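Local coordinates for protein putative transcriptional regulator (Clostridium difficile, PDB 3QI7) that is of unknown function but has a periplasmic-binding-protein-like fold and is probably a lipoprotein that binds a small ligand, at residues E33-E38 with A314-T319; V55-K60 with M321-L326; I160-T165 with N213-K218; E203-V208 with N233-E238. All coordinates share one frame; numbering follows the deposited sequence. Where two conformers were deposited one is given.

Interaction 1. Residues E33-E38 with A314-T319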
loop_
_atom_site.group_PDB
_atom_site.type_symbol
_atom_site.label_atom_id
_atom_site.label_comp_id
_atom_site.label_asym_id
_atom_site.label_seq_id
_atom_site.Cartn_x
_atom_site.Cartn_y
_atom_site.Cartn_z
ATOM N N GLU A 33 -13.029 0.608 -9.149
ATOM C CA GLU A 33 -13.842 0.942 -10.316
ATOM C C GLU A 33 -13.284 0.311 -11.574
ATOM O O GLU A 33 -14.058 -0.159 -12.430
ATOM C CB GLU A 33 -13.982 2.471 -10.503
ATOM C CG GLU A 33 -14.959 3.099 -9.514
ATOM C CD GLU A 33 -16.367 2.487 -9.596
ATOM O OE1 GLU A 33 -16.961 2.504 -10.703
ATOM O OE2 GLU A 33 -16.862 1.960 -8.561
ATOM N N GLU A 34 -11.948 0.318 -11.687
ATOM C CA GLU A 34 -11.255 -0.290 -12.790
ATOM C C GLU A 34 -11.510 -1.785 -12.833
ATOM O O GLU A 34 -11.807 -2.349 -13.887
ATOM C CB GLU A 34 -9.753 -0.007 -12.705
ATOM C CG GLU A 34 -8.973 -0.525 -13.871
ATOM C CD GLU A 34 -7.582 0.085 -13.947
ATOM O OE1 GLU A 34 -7.475 1.257 -14.379
ATOM O OE2 GLU A 34 -6.604 -0.612 -13.585
HETATM N N MSE A 35 -11.439 -2.435 -11.683
HETATM C CA MSE A 35 -11.671 -3.874 -11.641
HETATM C C MSE A 35 -13.125 -4.222 -11.972
HETATM O O MSE A 35 -13.395 -5.227 -12.618
HETATM C CB MSE A 35 -11.304 -4.423 -10.276
HETATM C CG MSE A 35 -9.835 -4.196 -9.863
HETATM SE SE MSE A 35 -8.729 -5.684 -10.436
HETATM C CE MSE A 35 -9.377 -7.062 -9.257
ATOM N N ALA A 36 -14.051 -3.385 -11.522
ATOM C CA ALA A 36 -15.456 -3.500 -11.887
ATOM C C ALA A 36 -15.666 -3.525 -13.400
ATOM O O ALA A 36 -16.434 -4.352 -13.906
ATOM C CB ALA A 36 -16.269 -2.354 -11.274
ATOM N N LYS A 37 -15.013 -2.598 -14.096
ATOM C CA LYS A 37 -15.105 -2.508 -15.549
ATOM C C LYS A 37 -14.480 -3.745 -16.209
ATOM O O LYS A 37 -15.044 -4.309 -17.131
ATOM C CB LYS A 37 -14.476 -1.207 -16.047
ATOM C CG LYS A 37 -14.726 -0.897 -17.508
ATOM N N GLU A 38 -13.344 -4.190 -15.711
ATOM C CA GLU A 38 -12.674 -5.407 -16.199
ATOM C C GLU A 38 -13.622 -6.600 -16.142
ATOM O O GLU A 38 -13.749 -7.360 -17.089
ATOM C CB GLU A 38 -11.406 -5.667 -15.352
ATOM C CG GLU A 38 -10.584 -6.931 -15.657
ATOM C CD GLU A 38 -9.248 -6.961 -14.881
ATOM O OE1 GLU A 38 -8.450 -6.009 -15.026
ATOM O OE2 GLU A 38 -8.994 -7.923 -14.116
ATOM N N ALA A 314 -6.827 -8.760 -3.279
ATOM C CA ALA A 314 -7.978 -9.286 -2.492
ATOM C C ALA A 314 -9.175 -9.608 -3.386
ATOM O O ALA A 314 -9.831 -10.652 -3.209
ATOM C CB ALA A 314 -8.385 -8.303 -1.354
ATOM N N ILE A 315 -9.458 -8.744 -4.354
ATOM C CA ILE A 315 -10.571 -9.027 -5.293
ATOM C C ILE A 315 -10.313 -10.323 -6.110
ATOM O O ILE A 315 -11.201 -11.168 -6.238
ATOM C CB ILE A 315 -10.837 -7.818 -6.217
ATOM C CG1 ILE A 315 -11.359 -6.636 -5.385
ATOM C CG2 ILE A 315 -11.842 -8.186 -7.335
ATOM C CD1 ILE A 315 -11.142 -5.306 -6.042
ATOM N N TYR A 316 -9.112 -10.461 -6.663
ATOM C CA TYR A 316 -8.744 -11.639 -7.456
ATOM C C TYR A 316 -8.807 -12.903 -6.619
ATOM O O TYR A 316 -9.246 -13.951 -7.101
ATOM C CB TYR A 316 -7.328 -11.505 -8.049
ATOM C CG TYR A 316 -7.193 -10.600 -9.268
ATOM C CD1 TYR A 316 -8.093 -10.649 -10.322
ATOM C CD2 TYR A 316 -6.148 -9.728 -9.367
ATOM C CE1 TYR A 316 -7.946 -9.811 -11.454
ATOM C CE2 TYR A 316 -5.995 -8.897 -10.464
ATOM C CZ TYR A 316 -6.890 -8.943 -11.506
ATOM O OH TYR A 316 -6.695 -8.095 -12.571
ATOM N N LEU A 317 -8.382 -12.814 -5.356
ATOM C CA LEU A 317 -8.398 -13.955 -4.446
ATOM C C LEU A 317 -9.829 -14.356 -4.124
ATOM O O LEU A 317 -10.173 -15.551 -4.159
ATOM C CB LEU A 317 -7.662 -13.594 -3.143
ATOM C CG LEU A 317 -6.908 -14.635 -2.335
ATOM C CD1 LEU A 317 -6.104 -15.626 -3.198
ATOM C CD2 LEU A 317 -5.995 -13.864 -1.359
ATOM N N ALA A 318 -10.649 -13.369 -3.759
ATOM C CA ALA A 318 -12.058 -13.633 -3.462
ATOM C C ALA A 318 -12.722 -14.349 -4.645
ATOM O O ALA A 318 -13.370 -15.373 -4.481
ATOM C CB ALA A 318 -12.812 -12.333 -3.134
ATOM N N THR A 319 -12.558 -13.810 -5.844
ATOM C CA THR A 319 -13.122 -14.433 -7.064
ATOM C C THR A 319 -12.675 -15.896 -7.245
ATOM O O THR A 319 -13.490 -16.798 -7.520
ATOM C CB THR A 319 -12.753 -13.591 -8.303
ATOM O OG1 THR A 319 -13.288 -12.275 -8.124
ATOM C CG2 THR A 319 -13.306 -14.218 -9.602
#

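Interaction 2. Residues V55-K60 with M321-L326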
loop_
_atom_site.group_PDB
_atom_site.type_symbol
_atom_site.label_atom_id
_atom_site.label_comp_id
_atom_site.label_asym_id
_atom_site.label_seq_id
_atom_site.Cartn_x
_atom_site.Cartn_y
_atom_site.Cartn_z
ATOM N N VAL A 55 -18.787 -18.826 -15.406
ATOM C CA VAL A 55 -19.539 -18.269 -14.293
ATOM C C VAL A 55 -19.351 -16.745 -14.369
ATOM O O VAL A 55 -18.306 -16.280 -14.808
ATOM C CB VAL A 55 -19.011 -18.795 -12.953
ATOM C CG1 VAL A 55 -19.840 -18.237 -11.810
ATOM C CG2 VAL A 55 -19.007 -20.343 -12.932
ATOM N N LYS A 56 -20.354 -15.979 -13.960
ATOM C CA LYS A 56 -20.266 -14.515 -14.024
ATOM C C LYS A 56 -20.008 -13.910 -12.654
ATOM O O LYS A 56 -20.599 -14.327 -11.645
ATOM C CB LYS A 56 -21.535 -13.908 -14.638
ATOM C CG LYS A 56 -21.628 -14.056 -16.175
ATOM C CD LYS A 56 -23.004 -13.650 -16.705
ATOM C CE LYS A 56 -23.265 -14.228 -18.106
ATOM N NZ LYS A 56 -22.328 -13.702 -19.150
ATOM N N GLN A 57 -19.113 -12.926 -12.622
ATOM C CA GLN A 57 -18.810 -12.215 -11.392
ATOM C C GLN A 57 -18.849 -10.715 -11.658
ATOM O O GLN A 57 -18.397 -10.255 -12.712
ATOM C CB GLN A 57 -17.416 -12.596 -10.840
ATOM C CG GLN A 57 -16.667 -13.704 -11.593
ATOM C CD GLN A 57 -15.739 -13.193 -12.681
ATOM O OE1 GLN A 57 -14.665 -13.749 -12.887
ATOM N NE2 GLN A 57 -16.147 -12.145 -13.390
ATOM N N THR A 58 -19.387 -9.967 -10.704
ATOM C CA THR A 58 -19.365 -8.495 -10.751
ATOM C C THR A 58 -18.894 -7.956 -9.401
ATOM O O THR A 58 -18.964 -8.632 -8.376
ATOM C CB THR A 58 -20.780 -7.845 -11.069
ATOM O OG1 THR A 58 -21.751 -8.341 -10.153
ATOM C CG2 THR A 58 -21.251 -8.089 -12.515
ATOM N N ILE A 59 -18.425 -6.728 -9.415
ATOM C CA ILE A 59 -18.005 -6.071 -8.205
ATOM C C ILE A 59 -19.114 -5.126 -7.768
ATOM O O ILE A 59 -19.660 -4.381 -8.592
ATOM C CB ILE A 59 -16.692 -5.298 -8.431
ATOM C CG1 ILE A 59 -15.527 -6.302 -8.498
ATOM C CG2 ILE A 59 -16.467 -4.292 -7.308
ATOM C CD1 ILE A 59 -14.260 -5.754 -9.136
ATOM N N LYS A 60 -19.482 -5.204 -6.492
ATOM C CA LYS A 60 -20.362 -4.212 -5.906
ATOM C C LYS A 60 -19.548 -3.258 -5.052
ATOM O O LYS A 60 -19.139 -3.604 -3.920
ATOM C CB LYS A 60 -21.454 -4.871 -5.045
ATOM C CG LYS A 60 -22.485 -3.888 -4.455
ATOM C CD LYS A 60 -23.690 -4.643 -3.896
ATOM C CE LYS A 60 -24.937 -3.747 -3.735
ATOM N NZ LYS A 60 -24.908 -3.115 -2.408
HETATM N N MSE A 321 -11.501 -17.859 -4.952
HETATM C CA MSE A 321 -11.991 -18.648 -3.822
HETATM C C MSE A 321 -13.446 -19.053 -4.035
HETATM O O MSE A 321 -13.823 -20.191 -3.729
HETATM C CB MSE A 321 -11.838 -17.860 -2.498
HETATM C CG MSE A 321 -10.405 -17.777 -2.000
HETATM SE SE MSE A 321 -10.236 -16.546 -0.458
HETATM C CE MSE A 321 -10.720 -17.921 0.885
ATOM N N VAL A 322 -14.267 -18.123 -4.517
ATOM C CA VAL A 322 -15.677 -18.422 -4.775
ATOM C C VAL A 322 -15.791 -19.409 -5.955
ATOM O O VAL A 322 -16.459 -20.414 -5.835
ATOM C CB VAL A 322 -16.540 -17.147 -5.012
ATOM C CG1 VAL A 322 -17.981 -17.547 -5.341
ATOM C CG2 VAL A 322 -16.516 -16.228 -3.763
ATOM N N LYS A 323 -15.084 -19.164 -7.051
ATOM C CA LYS A 323 -15.144 -20.088 -8.195
ATOM C C LYS A 323 -14.671 -21.496 -7.853
ATOM O O LYS A 323 -15.247 -22.473 -8.341
ATOM C CB LYS A 323 -14.379 -19.548 -9.413
ATOM C CG LYS A 323 -15.169 -18.534 -10.195
ATOM C CD LYS A 323 -14.316 -17.878 -11.287
ATOM C CE LYS A 323 -15.182 -17.097 -12.251
ATOM N NZ LYS A 323 -14.348 -16.347 -13.219
ATOM N N GLN A 324 -13.657 -21.612 -7.003
ATOM C CA GLN A 324 -13.053 -22.910 -6.705
ATOM C C GLN A 324 -13.507 -23.496 -5.346
ATOM O O GLN A 324 -13.033 -24.557 -4.948
ATOM C CB GLN A 324 -11.522 -22.798 -6.739
ATOM C CG GLN A 324 -10.925 -22.300 -8.057
ATOM C CD GLN A 324 -11.114 -23.273 -9.208
ATOM O OE1 GLN A 324 -11.387 -24.450 -9.005
ATOM N NE2 GLN A 324 -10.964 -22.783 -10.426
ATOM N N ASP A 325 -14.413 -22.813 -4.643
ATOM C CA ASP A 325 -14.846 -23.264 -3.319
ATOM C C ASP A 325 -13.658 -23.469 -2.352
ATOM O O ASP A 325 -13.498 -24.538 -1.759
ATOM C CB ASP A 325 -15.670 -24.569 -3.466
ATOM C CG ASP A 325 -16.325 -25.009 -2.168
ATOM O OD1 ASP A 325 -16.621 -24.158 -1.288
ATOM O OD2 ASP A 325 -16.543 -26.222 -2.049
ATOM N N LEU A 326 -12.822 -22.447 -2.218
ATOM C CA LEU A 326 -11.675 -22.476 -1.301
ATOM C C LEU A 326 -11.994 -21.703 -0.040
ATOM O O LEU A 326 -12.810 -20.785 -0.059
ATOM C CB LEU A 326 -10.465 -21.819 -1.948
ATOM C CG LEU A 326 -10.088 -22.304 -3.340
ATOM C CD1 LEU A 326 -9.045 -21.385 -3.920
ATOM C CD2 LEU A 326 -9.641 -23.779 -3.307
#

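Interaction 3. Residues I160-T165 with N213-K218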
loop_
_atom_site.group_PDB
_atom_site.type_symbol
_atom_site.label_atom_id
_atom_site.label_comp_id
_atom_site.label_asym_id
_atom_site.label_seq_id
_atom_site.Cartn_x
_atom_site.Cartn_y
_atom_site.Cartn_z
ATOM N N ILE A 160 19.710 8.715 5.949
ATOM C CA ILE A 160 19.160 9.877 6.693
ATOM C C ILE A 160 17.632 9.681 6.828
ATOM O O ILE A 160 16.956 9.496 5.826
ATOM C CB ILE A 160 19.497 11.238 6.009
ATOM C CG1 ILE A 160 20.917 11.252 5.424
ATOM C CG2 ILE A 160 19.349 12.417 7.017
ATOM C CD1 ILE A 160 22.108 10.978 6.406
ATOM N N HIS A 161 17.115 9.653 8.071
ATOM C CA HIS A 161 15.679 9.516 8.370
ATOM C C HIS A 161 15.112 10.813 8.930
ATOM O O HIS A 161 15.648 11.332 9.926
ATOM C CB HIS A 161 15.506 8.419 9.423
ATOM C CG HIS A 161 14.079 8.082 9.735
ATOM N ND1 HIS A 161 13.299 8.845 10.592
ATOM C CD2 HIS A 161 13.311 7.035 9.352
ATOM C CE1 HIS A 161 12.103 8.284 10.693
ATOM N NE2 HIS A 161 12.083 7.190 9.947
ATOM N N TYR A 162 14.079 11.348 8.260
ATOM C CA TYR A 162 13.453 12.636 8.611
ATOM C C TYR A 162 11.990 12.394 9.029
ATOM O O TYR A 162 11.228 11.777 8.301
ATOM C CB TYR A 162 13.470 13.597 7.403
ATOM C CG TYR A 162 14.811 14.161 7.038
ATOM C CD1 TYR A 162 15.414 15.104 7.826
ATOM C CD2 TYR A 162 15.459 13.775 5.860
ATOM C CE1 TYR A 162 16.653 15.621 7.494
ATOM C CE2 TYR A 162 16.681 14.287 5.516
ATOM C CZ TYR A 162 17.284 15.224 6.338
ATOM O OH TYR A 162 18.509 15.738 5.986
ATOM N N ALA A 163 11.613 12.944 10.191
ATOM C CA ALA A 163 10.288 12.805 10.807
ATOM C C ALA A 163 10.230 13.787 11.967
ATOM O O ALA A 163 11.245 14.007 12.632
ATOM C CB ALA A 163 10.105 11.396 11.377
ATOM N N SER A 164 9.056 14.363 12.212
ATOM C CA SER A 164 8.835 15.235 13.376
ATOM C C SER A 164 8.633 14.390 14.645
ATOM O O SER A 164 8.302 13.224 14.551
ATOM C CB SER A 164 7.601 16.111 13.159
ATOM O OG SER A 164 6.394 15.386 13.371
ATOM N N THR A 165 8.758 14.988 15.830
ATOM C CA THR A 165 8.530 14.207 17.051
ATOM C C THR A 165 7.048 13.815 17.197
ATOM O O THR A 165 6.751 12.735 17.737
ATOM C CB THR A 165 9.111 14.890 18.289
ATOM O OG1 THR A 165 8.594 16.205 18.428
ATOM C CG2 THR A 165 10.628 14.980 18.168
ATOM N N ASN A 213 15.676 21.230 3.157
ATOM C CA ASN A 213 16.638 21.651 2.165
ATOM C C ASN A 213 18.006 21.941 2.758
ATOM O O ASN A 213 19.040 21.496 2.219
ATOM C CB ASN A 213 16.085 22.805 1.324
ATOM C CG ASN A 213 15.060 22.314 0.300
ATOM O OD1 ASN A 213 15.250 21.257 -0.308
ATOM N ND2 ASN A 213 13.978 23.062 0.117
ATOM N N GLU A 214 18.026 22.661 3.876
ATOM C CA GLU A 214 19.297 23.000 4.504
ATOM C C GLU A 214 19.973 21.777 5.107
ATOM O O GLU A 214 21.178 21.616 4.953
ATOM C CB GLU A 214 19.127 24.107 5.539
ATOM C CG GLU A 214 18.665 25.399 4.918
ATOM C CD GLU A 214 19.626 25.928 3.859
ATOM O OE1 GLU A 214 20.851 25.969 4.126
ATOM O OE2 GLU A 214 19.145 26.302 2.763
ATOM N N ASP A 215 19.208 20.890 5.741
ATOM C CA ASP A 215 19.809 19.713 6.385
ATOM C C ASP A 215 20.390 18.710 5.356
ATOM O O ASP A 215 21.528 18.210 5.508
ATOM C CB ASP A 215 18.823 19.022 7.296
ATOM C CG ASP A 215 19.524 18.087 8.274
ATOM O OD1 ASP A 215 20.103 18.613 9.257
ATOM O OD2 ASP A 215 19.541 16.860 8.025
ATOM N N ILE A 216 19.618 18.459 4.304
ATOM C CA ILE A 216 20.062 17.591 3.206
ATOM C C ILE A 216 21.368 18.087 2.617
ATOM O O ILE A 216 22.309 17.314 2.495
ATOM C CB ILE A 216 18.961 17.425 2.124
ATOM C CG1 ILE A 216 17.767 16.657 2.719
ATOM C CG2 ILE A 216 19.513 16.691 0.882
ATOM C CD1 ILE A 216 16.528 16.699 1.897
ATOM N N GLU A 217 21.459 19.368 2.275
ATOM C CA GLU A 217 22.752 19.912 1.861
ATOM C C GLU A 217 23.890 19.560 2.837
ATOM O O GLU A 217 24.982 19.171 2.426
ATOM C CB GLU A 217 22.673 21.436 1.688
ATOM C CG GLU A 217 21.811 21.827 0.500
ATOM C CD GLU A 217 21.722 23.328 0.330
ATOM O OE1 GLU A 217 22.694 24.021 0.713
ATOM O OE2 GLU A 217 20.683 23.793 -0.192
ATOM N N LYS A 218 23.606 19.658 4.132
ATOM C CA LYS A 218 24.599 19.355 5.164
ATOM C C LYS A 218 25.041 17.911 5.154
ATOM O O LYS A 218 26.241 17.608 5.319
ATOM C CB LYS A 218 24.086 19.772 6.561
ATOM C CG LYS A 218 24.028 21.290 6.709
ATOM C CD LYS A 218 24.001 21.759 8.162
ATOM C CE LYS A 218 22.636 21.585 8.814
ATOM N NZ LYS A 218 22.553 22.435 10.038
#

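Interaction 4. Residues E203-V208 with N233-E238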
loop_
_atom_site.group_PDB
_atom_site.type_symbol
_atom_site.label_atom_id
_atom_site.label_comp_id
_atom_site.label_asym_id
_atom_site.label_seq_id
_atom_site.Cartn_x
_atom_site.Cartn_y
_atom_site.Cartn_z
ATOM N N GLU A 203 1.427 27.074 7.869
ATOM C CA GLU A 203 2.644 27.885 7.926
ATOM C C GLU A 203 3.887 27.016 8.209
ATOM O O GLU A 203 4.976 27.325 7.742
ATOM C CB GLU A 203 2.534 28.949 9.018
ATOM C CG GLU A 203 3.690 29.964 9.007
ATOM C CD GLU A 203 3.642 30.991 10.138
ATOM O OE1 GLU A 203 2.702 30.987 10.958
ATOM O OE2 GLU A 203 4.568 31.816 10.201
ATOM N N ASP A 204 3.707 25.951 8.989
ATOM C CA ASP A 204 4.810 25.085 9.379
ATOM C C ASP A 204 5.386 24.282 8.224
ATOM O O ASP A 204 6.542 23.881 8.275
ATOM C CB ASP A 204 4.365 24.146 10.502
ATOM C CG ASP A 204 4.031 24.886 11.779
ATOM O OD1 ASP A 204 4.732 25.879 12.085
ATOM O OD2 ASP A 204 3.069 24.483 12.464
ATOM N N LYS A 205 4.579 24.048 7.185
ATOM C CA LYS A 205 5.028 23.306 6.018
ATOM C C LYS A 205 6.226 23.958 5.333
ATOM O O LYS A 205 7.219 23.278 5.059
ATOM C CB LYS A 205 3.884 23.133 5.001
ATOM C CG LYS A 205 2.830 22.138 5.442
ATOM C CD LYS A 205 2.051 21.572 4.247
ATOM C CE LYS A 205 1.203 20.370 4.648
ATOM N NZ LYS A 205 0.196 20.751 5.687
ATOM N N ASN A 206 6.152 25.263 5.038
ATOM C CA ASN A 206 7.309 25.928 4.441
ATOM C C ASN A 206 8.541 25.930 5.376
ATOM O O ASN A 206 9.676 25.944 4.898
ATOM C CB ASN A 206 6.991 27.366 3.979
ATOM C CG ASN A 206 6.362 27.423 2.573
ATOM O OD1 ASN A 206 6.590 26.553 1.699
ATOM N ND2 ASN A 206 5.585 28.478 2.343
ATOM N N LYS A 207 8.319 25.938 6.694
ATOM C CA LYS A 207 9.412 25.806 7.667
ATOM C C LYS A 207 10.045 24.411 7.516
ATOM O O LYS A 207 11.276 24.276 7.471
ATOM C CB LYS A 207 8.920 26.047 9.103
ATOM C CG LYS A 207 8.412 27.462 9.367
ATOM C CD LYS A 207 7.984 27.633 10.831
ATOM C CE LYS A 207 8.041 29.090 11.279
ATOM N NZ LYS A 207 7.254 29.991 10.385
ATOM N N VAL A 208 9.213 23.379 7.397
ATOM C CA VAL A 208 9.718 22.034 7.166
ATOM C C VAL A 208 10.530 21.917 5.859
ATOM O O VAL A 208 11.648 21.374 5.850
ATOM C CB VAL A 208 8.584 20.995 7.164
ATOM C CG1 VAL A 208 9.103 19.616 6.650
ATOM C CG2 VAL A 208 7.958 20.910 8.569
ATOM N N ASN A 233 6.251 11.330 4.961
ATOM C CA ASN A 233 4.999 11.726 4.301
ATOM C C ASN A 233 5.261 12.317 2.894
ATOM O O ASN A 233 6.421 12.570 2.497
ATOM C CB ASN A 233 4.186 12.710 5.177
ATOM C CG ASN A 233 4.998 13.934 5.589
ATOM O OD1 ASN A 233 5.537 14.650 4.732
ATOM N ND2 ASN A 233 5.119 14.166 6.907
ATOM N N GLU A 234 4.179 12.527 2.159
ATOM C CA GLU A 234 4.280 12.881 0.760
ATOM C C GLU A 234 4.888 14.267 0.613
ATOM O O GLU A 234 5.553 14.553 -0.385
ATOM C CB GLU A 234 2.901 12.865 0.105
ATOM C CG GLU A 234 2.265 11.498 0.007
ATOM C CD GLU A 234 0.852 11.549 -0.583
ATOM O OE1 GLU A 234 0.291 12.665 -0.731
ATOM O OE2 GLU A 234 0.322 10.470 -0.920
ATOM N N TYR A 235 4.637 15.136 1.587
ATOM C CA TYR A 235 5.177 16.505 1.532
ATOM C C TYR A 235 6.716 16.437 1.629
ATOM O O TYR A 235 7.423 17.064 0.838
ATOM C CB TYR A 235 4.583 17.398 2.631
ATOM C CG TYR A 235 5.020 18.847 2.500
ATOM C CD1 TYR A 235 4.355 19.720 1.642
ATOM C CD2 TYR A 235 6.124 19.322 3.181
ATOM C CE1 TYR A 235 4.775 21.048 1.483
ATOM C CE2 TYR A 235 6.550 20.643 3.025
ATOM C CZ TYR A 235 5.870 21.496 2.173
ATOM O OH TYR A 235 6.299 22.798 2.033
HETATM N N MSE A 236 7.223 15.629 2.560
HETATM C CA MSE A 236 8.671 15.378 2.659
HETATM C C MSE A 236 9.203 14.720 1.401
HETATM O O MSE A 236 10.302 15.100 0.941
HETATM C CB MSE A 236 9.030 14.493 3.878
HETATM C CG MSE A 236 8.735 15.138 5.175
HETATM SE SE MSE A 236 9.687 14.248 6.569
HETATM C CE MSE A 236 8.731 14.980 8.083
ATOM N N ASP A 237 8.444 13.753 0.844
ATOM C CA ASP A 237 8.871 13.031 -0.349
ATOM C C ASP A 237 9.116 14.024 -1.491
ATOM O O ASP A 237 10.094 13.910 -2.241
ATOM C CB ASP A 237 7.824 12.027 -0.843
ATOM C CG ASP A 237 7.691 10.805 0.060
ATOM O OD1 ASP A 237 8.691 10.424 0.722
ATOM O OD2 ASP A 237 6.571 10.262 0.075
ATOM N N GLU A 238 8.221 14.980 -1.613
ATOM C CA GLU A 238 8.332 15.988 -2.665
ATOM C C GLU A 238 9.624 16.823 -2.567
ATOM O O GLU A 238 10.360 17.002 -3.563
ATOM C CB GLU A 238 7.091 16.906 -2.646
ATOM C CG GLU A 238 6.986 17.771 -3.945
ATOM C CD GLU A 238 5.742 18.686 -4.008
ATOM O OE1 GLU A 238 5.418 19.366 -2.996
ATOM O OE2 GLU A 238 5.089 18.736 -5.085
#

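Interaction 1. Residues E33-E38 with A314-T319
Apolar contact between Met35, a selenomethionine, and the pair Ile315 and Tyr316 makes up most of this helix-to-helix meeting. The segment axes stay 11.9 Å apart at their closest and run 38° from parallel, so long side chains must span the gap. Met35 does so with CG beside its backbone N and with further bends at chi2 and chi3. Its methyl CE meets Ile315 CG2 tip to tip at 3.3 Å, closer than carbon atoms normally sit, which marks a tight spot.

The same methyl forms a CH-pi contact, with CE 3.8 Å from the centroid of the Tyr316 ring and only 9° off the ring normal. The selenium lies obliquely to that ring, its SE 4.4 Å from the Tyr316 centroid, so the pair also counts as a Met-aromatic contact. Methyl packing over the face should restrict the ring's tilt.

Polar contact is confined to the ring's edge and is less certain, because Glu38 is modelled in two conformers. In the one given, Tyr316 OH donates to Glu38 OE2 over 2.8 Å. Glu38 OE2 accepts through its syn lone pair, on the side of the other oxygen, and the carboxylate plane is turned 23° from the ring.

On the sheet side, Ile59 of strand 57-63 touches both Met35 and Ile315, and Val17 of strand 13-19 touches Ile315. Phe340 and Arg344 of helix 334-345 pack against Tyr316.

Interaction 2. Residues V55-K60 with M321-L326
Val55 and Lys323 are the residues whose backbones come nearest, with CA atoms 7.7 Å apart. Segment 55-60 leads from a loop into strand 57-63, while segment 321-326 carries the C-terminal part of helix 306-324 and the chain that leaves it. Asp325 has left helical phi/psi with a positive phi of 55°, and Leu326 N bonds back to Met321 O at 2.9 Å while Asp325 N makes a weak bond to Val322 O, the pattern of a Schellman motif.

Lys323 bridges the gap with a chain extended beyond CG. Its NZ donates to Gln57 OE1 over 2.6 Å, a short bond. The approach is not on a lone pair: the C=O...N angle is 125° and the ammonium nitrogen stands 39° out of the amide's carbonyl plane. Gln57, bent at chi2, is crossed by the lysine at about a right angle, and its CG lies 3.8 Å from Lys323 CE. The methylene end of the lysine also passes Val55, with Lys323 CE 4.2 Å from Val55 CB.

Strand 57-63 pairs in parallel with strand 13-19, where Phe13 touches both Gln57 and Val322. Tyr39 and Glu42 of helix 26-42 pack against Gln57, placing the bond at the junction of this sheet with helices 26-42 and 306-324.

Interaction 3. Residues I160-T165 with N213-K218
Tyr162 on strand 159-164 and Asp215 on helix 203-223 mark the nearest backbone approach, their CA atoms 9.8 Å apart, a spacing that leaves room for a side chain to lie between strand and helix. The tyrosine fills it. With CG beside the backbone N (chi1 -72°), its ring points from the strand to the helix and brings the hydroxyl up to the helix surface.

There, Tyr162 OH donates to Asp215 OD2 over 2.5 Å, a short hydrogen bond. The acceptor uses its anti lone pair, on the side away from OD1. Asp215 CG lies in the plane of the ring at its edge, yet the carboxylate plane stands 88° from the ring plane, almost perpendicular to it. OD2 also approaches the ring carbon Tyr162 CE1 at 3.2 Å. Gln219 NE2, one turn further along the helix, donates to the same oxygen, so OD2 is gripped by two donors, and this should fix the carboxylate's rotation in a buried setting.

Ile216 supplies the apolar part: its CG1 comes obliquely to the ring, 3.8 Å from Tyr162 CE2.

Strand 159-164 is the middle strand of a three-stranded parallel sheet, between 191-196 and 228-231, and helix 203-223 connects those two outer strands. Such alternation of parallel strands and covering helices is the alpha/beta architecture of the lobes of periplasmic binding proteins.

Interaction 4. Residues E203-V208 with N233-E238
Lys205 lies over one face of the Tyr235 ring, the two side chains running obliquely to each other. Lys205 CD sits over that face, 3.8 Å above the ring plane and offset toward the rim, and is 4.1 Å from the Tyr235 centroid at 22° off the normal, a CH-pi contact. Nearer the lysine's backbone, Lys205 CB is 3.8 Å from Tyr235 CZ. The ammonium end turns off at chi4 and leads away, forming a salt bridge with Glu202, so the ring meets the aliphatic part of the chain.

Tyr235 is aimed across the gap by its CG standing opposite the backbone N (chi1 -174°). This carries its hydroxyl to the other helix, where OH lies 3.2 Å from Lys205 O. Asn206 OD1 comes within 3.8 Å of Tyr235 OH, the side chains crossing at about a right angle.

Asn233 caps the second helix: its OD1 accepts from Met236 N at 2.9 Å, the N-H...O angle being 167°.

The contact joins the N-terminal part of helix 203-223 to the first turn of helix 234-247. Tyr235 also touches Lys209, and Met236 packs on Leu212, continuing the helix pairing along 203-223.

In the fold
The four contacts fall into two pairs on opposite sides of the chain's centre. Interactions 1 and 2 share helix 306-324, have centres 10 Å apart and touch through Ile59 and Gln57; both lie by the mixed sheet containing strands 13-19 and 57-63. Interactions 3 and 4 share helix 203-223, with centres 11 Å apart, and meet where Met236 packs on Tyr162 and Ala163 beside the three-stranded parallel sheet. Between pairs, centres are 35 to 49 Å apart. In sequence, interactions 3 and 4 both fall between the two halves of 1 and 2, so helix 306-324 returns the chain to its first lobe, consistent with a two-lobed binding-protein fold.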